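Local coordinates for DNA-damage inducible protein DDI1-like protein (Leishmania major, PDB 5YQ8), which acts as an aspartic protease through this retroviral protease-like (retropepsin) domain, two copies of which pair in the assembly, at the interface of chains A and B. Residues are numbered along the deposited sequence; one frame, centred on the assembly and turned at random. Chains: chain A/B, DNA-damage inducible protein DDI1-like protein.

Contact 1: the interface of chains A and B. Residues chain A 94, 97-98, 102; chain B 6, 104-107.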
loop_
_atom_site.group_PDB
_atom_site.type_symbol
_atom_site.label_atom_id
_atom_site.label_comp_id
_atom_site.label_asym_id
_atom_site.label_seq_id
_atom_site.Cartn_x
_atom_site.Cartn_y
_atom_site.Cartn_z
ATOM N N LEU A 94 -5.521 -2.583 4.189
ATOM C CA LEU A 94 -5.952 -3.819 3.555
ATOM C C LEU A 94 -7.151 -4.505 4.246
ATOM O O LEU A 94 -7.900 -5.163 3.607
ATOM C CB LEU A 94 -4.735 -4.753 3.486
ATOM C CG LEU A 94 -4.734 -5.834 2.401
ATOM C CD1 LEU A 94 -4.990 -5.194 1.053
ATOM C CD2 LEU A 94 -3.442 -6.610 2.443
ATOM N N LEU A 97 -10.053 -2.274 2.616
ATOM C CA LEU A 97 -9.980 -2.554 1.172
ATOM C C LEU A 97 -10.546 -3.916 0.830
ATOM O O LEU A 97 -11.275 -4.051 -0.136
ATOM C CB LEU A 97 -8.552 -2.456 0.675
ATOM C CG LEU A 97 -7.972 -1.047 0.452
ATOM C CD1 LEU A 97 -6.518 -1.087 0.113
ATOM C CD2 LEU A 97 -8.754 -0.340 -0.643
ATOM N N LYS A 98 -10.218 -4.910 1.635
ATOM C CA LYS A 98 -10.803 -6.235 1.549
ATOM C C LYS A 98 -12.202 -6.375 2.110
ATOM O O LYS A 98 -13.055 -6.952 1.497
ATOM C CB LYS A 98 -9.881 -7.271 2.208
ATOM C CG LYS A 98 -8.559 -7.463 1.502
ATOM C CD LYS A 98 -8.092 -8.877 1.804
ATOM C CE LYS A 98 -7.268 -9.459 0.710
ATOM N NZ LYS A 98 -6.590 -10.600 1.303
ATOM N N MET A 102 -12.966 -3.436 -2.370
ATOM C CA MET A 102 -12.596 -2.276 -3.149
ATOM C C MET A 102 -11.656 -2.655 -4.281
ATOM O O MET A 102 -11.097 -3.736 -4.326
ATOM C CB MET A 102 -11.981 -1.163 -2.241
ATOM C CG MET A 102 -12.963 -0.626 -1.231
ATOM S SD MET A 102 -12.189 0.641 -0.205
ATOM C CE MET A 102 -13.276 0.731 1.228
ATOM N N LEU B 6 -0.970 -8.674 0.387
ATOM C CA LEU B 6 -0.966 -8.862 -1.043
ATOM C C LEU B 6 0.351 -9.413 -1.565
ATOM O O LEU B 6 1.333 -8.715 -1.536
ATOM C CB LEU B 6 -1.302 -7.522 -1.640
ATOM C CG LEU B 6 -2.665 -6.923 -1.226
ATOM C CD1 LEU B 6 -2.967 -5.721 -2.046
ATOM C CD2 LEU B 6 -3.802 -7.873 -1.473
ATOM N N ILE B 104 -5.368 -3.235 -8.477
ATOM C CA ILE B 104 -5.385 -4.077 -7.317
ATOM C C ILE B 104 -6.831 -4.404 -7.128
ATOM O O ILE B 104 -7.603 -3.578 -6.663
ATOM C CB ILE B 104 -4.778 -3.418 -6.075
ATOM C CG1 ILE B 104 -3.307 -3.007 -6.279
ATOM C CG2 ILE B 104 -4.828 -4.372 -4.920
ATOM C CD1 ILE B 104 -2.811 -1.882 -5.386
ATOM N N ASP B 105 -7.227 -5.606 -7.515
ATOM C CA ASP B 105 -8.619 -6.046 -7.354
ATOM C C ASP B 105 -8.735 -6.914 -6.115
ATOM O O ASP B 105 -8.063 -7.894 -5.986
ATOM C CB ASP B 105 -9.089 -6.838 -8.567
ATOM C CG ASP B 105 -10.535 -6.773 -8.766
ATOM O OD1 ASP B 105 -11.313 -6.706 -7.727
ATOM O OD2 ASP B 105 -10.874 -6.731 -9.968
ATOM N N LEU B 106 -9.583 -6.513 -5.192
ATOM C CA LEU B 106 -9.920 -7.320 -4.022
ATOM C C LEU B 106 -11.376 -7.816 -3.964
ATOM O O LEU B 106 -11.702 -8.626 -3.059
ATOM C CB LEU B 106 -9.660 -6.554 -2.747
ATOM C CG LEU B 106 -8.301 -5.866 -2.696
ATOM C CD1 LEU B 106 -8.381 -4.878 -1.585
ATOM C CD2 LEU B 106 -7.113 -6.777 -2.452
ATOM N N LYS B 107 -12.242 -7.399 -4.877
ATOM C CA LYS B 107 -13.547 -8.104 -4.990
ATOM C C LYS B 107 -13.392 -9.431 -5.692
ATOM O O LYS B 107 -13.946 -10.444 -5.219
ATOM C CB LYS B 107 -14.564 -7.258 -5.728
ATOM C CG LYS B 107 -15.970 -7.834 -5.880
ATOM C CD LYS B 107 -16.749 -6.840 -6.752
ATOM C CE LYS B 107 -18.235 -6.963 -6.774
ATOM N NZ LYS B 107 -18.762 -6.544 -8.121
HETATM O O HOH W 1 -8.400 -3.073 -4.232
#

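Contact 2: the interface of chains A and B. Residues chain A 101-103; chain B 103, 105, 107-108.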
loop_
_atom_site.group_PDB
_atom_site.type_symbol
_atom_site.label_atom_id
_atom_site.label_comp_id
_atom_site.label_asym_id
_atom_site.label_seq_id
_atom_site.Cartn_x
_atom_site.Cartn_y
_atom_site.Cartn_z
ATOM N N GLN A 101 -14.386 -4.943 -0.510
ATOM C CA GLN A 101 -14.116 -5.488 -1.831
ATOM C C GLN A 101 -13.799 -4.373 -2.812
ATOM O O GLN A 101 -14.292 -4.357 -3.929
ATOM C CB GLN A 101 -15.328 -6.285 -2.283
ATOM C CG GLN A 101 -15.693 -7.438 -1.357
ATOM C CD GLN A 101 -16.879 -8.184 -1.866
ATOM O OE1 GLN A 101 -17.493 -7.780 -2.869
ATOM N NE2 GLN A 101 -17.272 -9.251 -1.162
ATOM N N MET A 102 -12.966 -3.436 -2.370
ATOM C CA MET A 102 -12.596 -2.276 -3.149
ATOM C C MET A 102 -11.656 -2.655 -4.281
ATOM O O MET A 102 -11.097 -3.736 -4.326
ATOM C CB MET A 102 -11.981 -1.163 -2.241
ATOM C CG MET A 102 -12.963 -0.626 -1.231
ATOM S SD MET A 102 -12.189 0.641 -0.205
ATOM C CE MET A 102 -13.276 0.731 1.228
ATOM N N MET A 103 -11.495 -1.704 -5.196
ATOM C CA MET A 103 -10.660 -1.846 -6.342
ATOM C C MET A 103 -9.826 -0.581 -6.429
ATOM O O MET A 103 -10.355 0.545 -6.463
ATOM C CB MET A 103 -11.499 -2.086 -7.598
ATOM C CG MET A 103 -12.374 -3.381 -7.607
ATOM S SD MET A 103 -13.784 -3.458 -8.774
ATOM C CE MET A 103 -14.752 -4.835 -8.171
ATOM N N MET B 103 -4.198 -2.847 -11.642
ATOM C CA MET B 103 -5.404 -2.732 -10.836
ATOM C C MET B 103 -5.388 -3.754 -9.704
ATOM O O MET B 103 -5.415 -4.936 -9.920
ATOM C CB MET B 103 -6.630 -2.898 -11.739
ATOM C CG MET B 103 -7.967 -2.863 -11.062
ATOM S SD MET B 103 -9.401 -3.091 -12.182
ATOM C CE MET B 103 -10.657 -3.024 -10.868
ATOM N N ASP B 105 -7.227 -5.606 -7.515
ATOM C CA ASP B 105 -8.619 -6.046 -7.354
ATOM C C ASP B 105 -8.735 -6.914 -6.115
ATOM O O ASP B 105 -8.063 -7.894 -5.986
ATOM C CB ASP B 105 -9.089 -6.838 -8.567
ATOM C CG ASP B 105 -10.535 -6.773 -8.766
ATOM O OD1 ASP B 105 -11.313 -6.706 -7.727
ATOM O OD2 ASP B 105 -10.874 -6.731 -9.968
ATOM N N LYS B 107 -12.242 -7.399 -4.877
ATOM C CA LYS B 107 -13.547 -8.104 -4.990
ATOM C C LYS B 107 -13.392 -9.431 -5.692
ATOM O O LYS B 107 -13.946 -10.444 -5.219
ATOM C CB LYS B 107 -14.564 -7.258 -5.728
ATOM C CG LYS B 107 -15.970 -7.834 -5.880
ATOM C CD LYS B 107 -16.749 -6.840 -6.752
ATOM C CE LYS B 107 -18.235 -6.963 -6.774
ATOM N NZ LYS B 107 -18.762 -6.544 -8.121
ATOM N N HIS B 108 -12.636 -9.421 -6.796
ATOM C CA HIS B 108 -12.225 -10.628 -7.515
ATOM C C HIS B 108 -10.897 -11.175 -7.044
ATOM O O HIS B 108 -10.512 -12.248 -7.470
ATOM C CB HIS B 108 -12.174 -10.391 -9.023
ATOM C CG HIS B 108 -13.462 -9.845 -9.574
ATOM N ND1 HIS B 108 -13.741 -8.494 -9.561
ATOM C CD2 HIS B 108 -14.583 -10.456 -10.051
ATOM C CE1 HIS B 108 -14.960 -8.296 -10.051
ATOM N NE2 HIS B 108 -15.501 -9.469 -10.334
#

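Contact 1: the interface of chains A and B
This is a homodimer interface of the retropepsin kind, where A:Leu94, A:Leu97 and A:Lys98 of helix 94-99 and A:Met102 of the loop after it pack on B:Leu6 and B:Leu106. Retropepsins work as dimers, each chain giving one catalytic aspartate, so this patch probably helps hold the active dimer together. B:Leu106 is the central apolar group. Its side chain lies against A:Leu97 and A:Lys98, with CG anti to its carbonyl carbon (chi1 -48°). The methyl CD1 turns to the helix and meets CB of A:Leu97 at 3.3 Å, a tight fit. The same methyl also packs on the carbonyl O of A:Leu97, so it touches backbone as well as side chain. A:Lys98 crosses B:Leu106 at about a right angle. Its aliphatic part does the touching, with CG 4.0 Å from CD1 of B:Leu106. At the start of the helix, A:Leu94 swings CG away from its backbone N (chi1 -155°). Both of its methyls reach B:Leu6. CD1 of A:Leu94 lies 3.7 Å from CG of B:Leu6, and the two side chains meet at a slant. Polar links run beside this apolar strip. The backbone N of B:Leu106 donates to the carbonyl O of A:Met102 over 3.3 Å, approaching almost in line with the C=O bond. That carbonyl also has a water partner, so its oxygen is gripped twice. The water bridges the chains: it lies 2.8 Å from O of A:Met102 and 2.6 Å from the carbonyl O of B:Ile104.

Contact 2: the interface of chains A and B
Here two copies of the protein meet edge to edge in a homodimer interface, with an antiparallel beta bridge between A:Met103 and B:Asp105. The bridge joins the short strands 103-105 of the two chains and probably steadies the pairing of the chains. Around it, side chains pack mainly through carbon atoms. A:Met103 reaches out as an extended chain, with CG anti to the carbonyl carbon (chi1 -62°). It lies alongside B:Asp105, both side chains pointing the same way. Its CG is 3.5 Å from the carboxylate OD1 of B:Asp105. The end methyl of A:Met103 sits over the root of B:Lys107 and beside the ring of B:His108. That methyl, CE, comes 3.9 Å from CE1 of B:His108. Its pairing with B:Lys107 is modelled too close at CD to be read in detail. From the other flank comes B:Met103, fully extended with chi1 178°. Its methyl CE touches CB of A:Met103 at 3.5 Å. A:Gln101 slants across B:Lys107. CB of A:Gln101 is 3.7 Å from CB of B:Lys107. The amide OE1 of A:Gln101 is 3.4 Å from CG of B:Lys107. Within chain B, the backbone N of B:His108 bonds nearly straight (169°) to OD1 of B:Asp105. It meets that oxygen from well above the carboxylate plane. This bond helps set the carboxylate beside A:Met103. In the fold, the site joins the loop after helix 94-99 and the start of strand 103-105 of chain A to strand 103-105 of chain B and the loop that follows it.

Contact 1 and contact 2 are neighbouring parts of one two-fold symmetric interface, with the centres of their C-alpha atoms about 4 Å apart. They share A:Met102, B:Asp105 and B:Lys107. A:Met102 thus serves both, as does the end of strand 103-105 in chain B. Contact 1 extends toward helix 94-99, while contact 2 follows the strands. Their centres lie about 11 Å and 14 Å from the active-site residue B:Asp22. Pairing here may therefore help set the two chains, and their catalytic aspartates, relative to each other. Each contact has a twin with the chains exchanged.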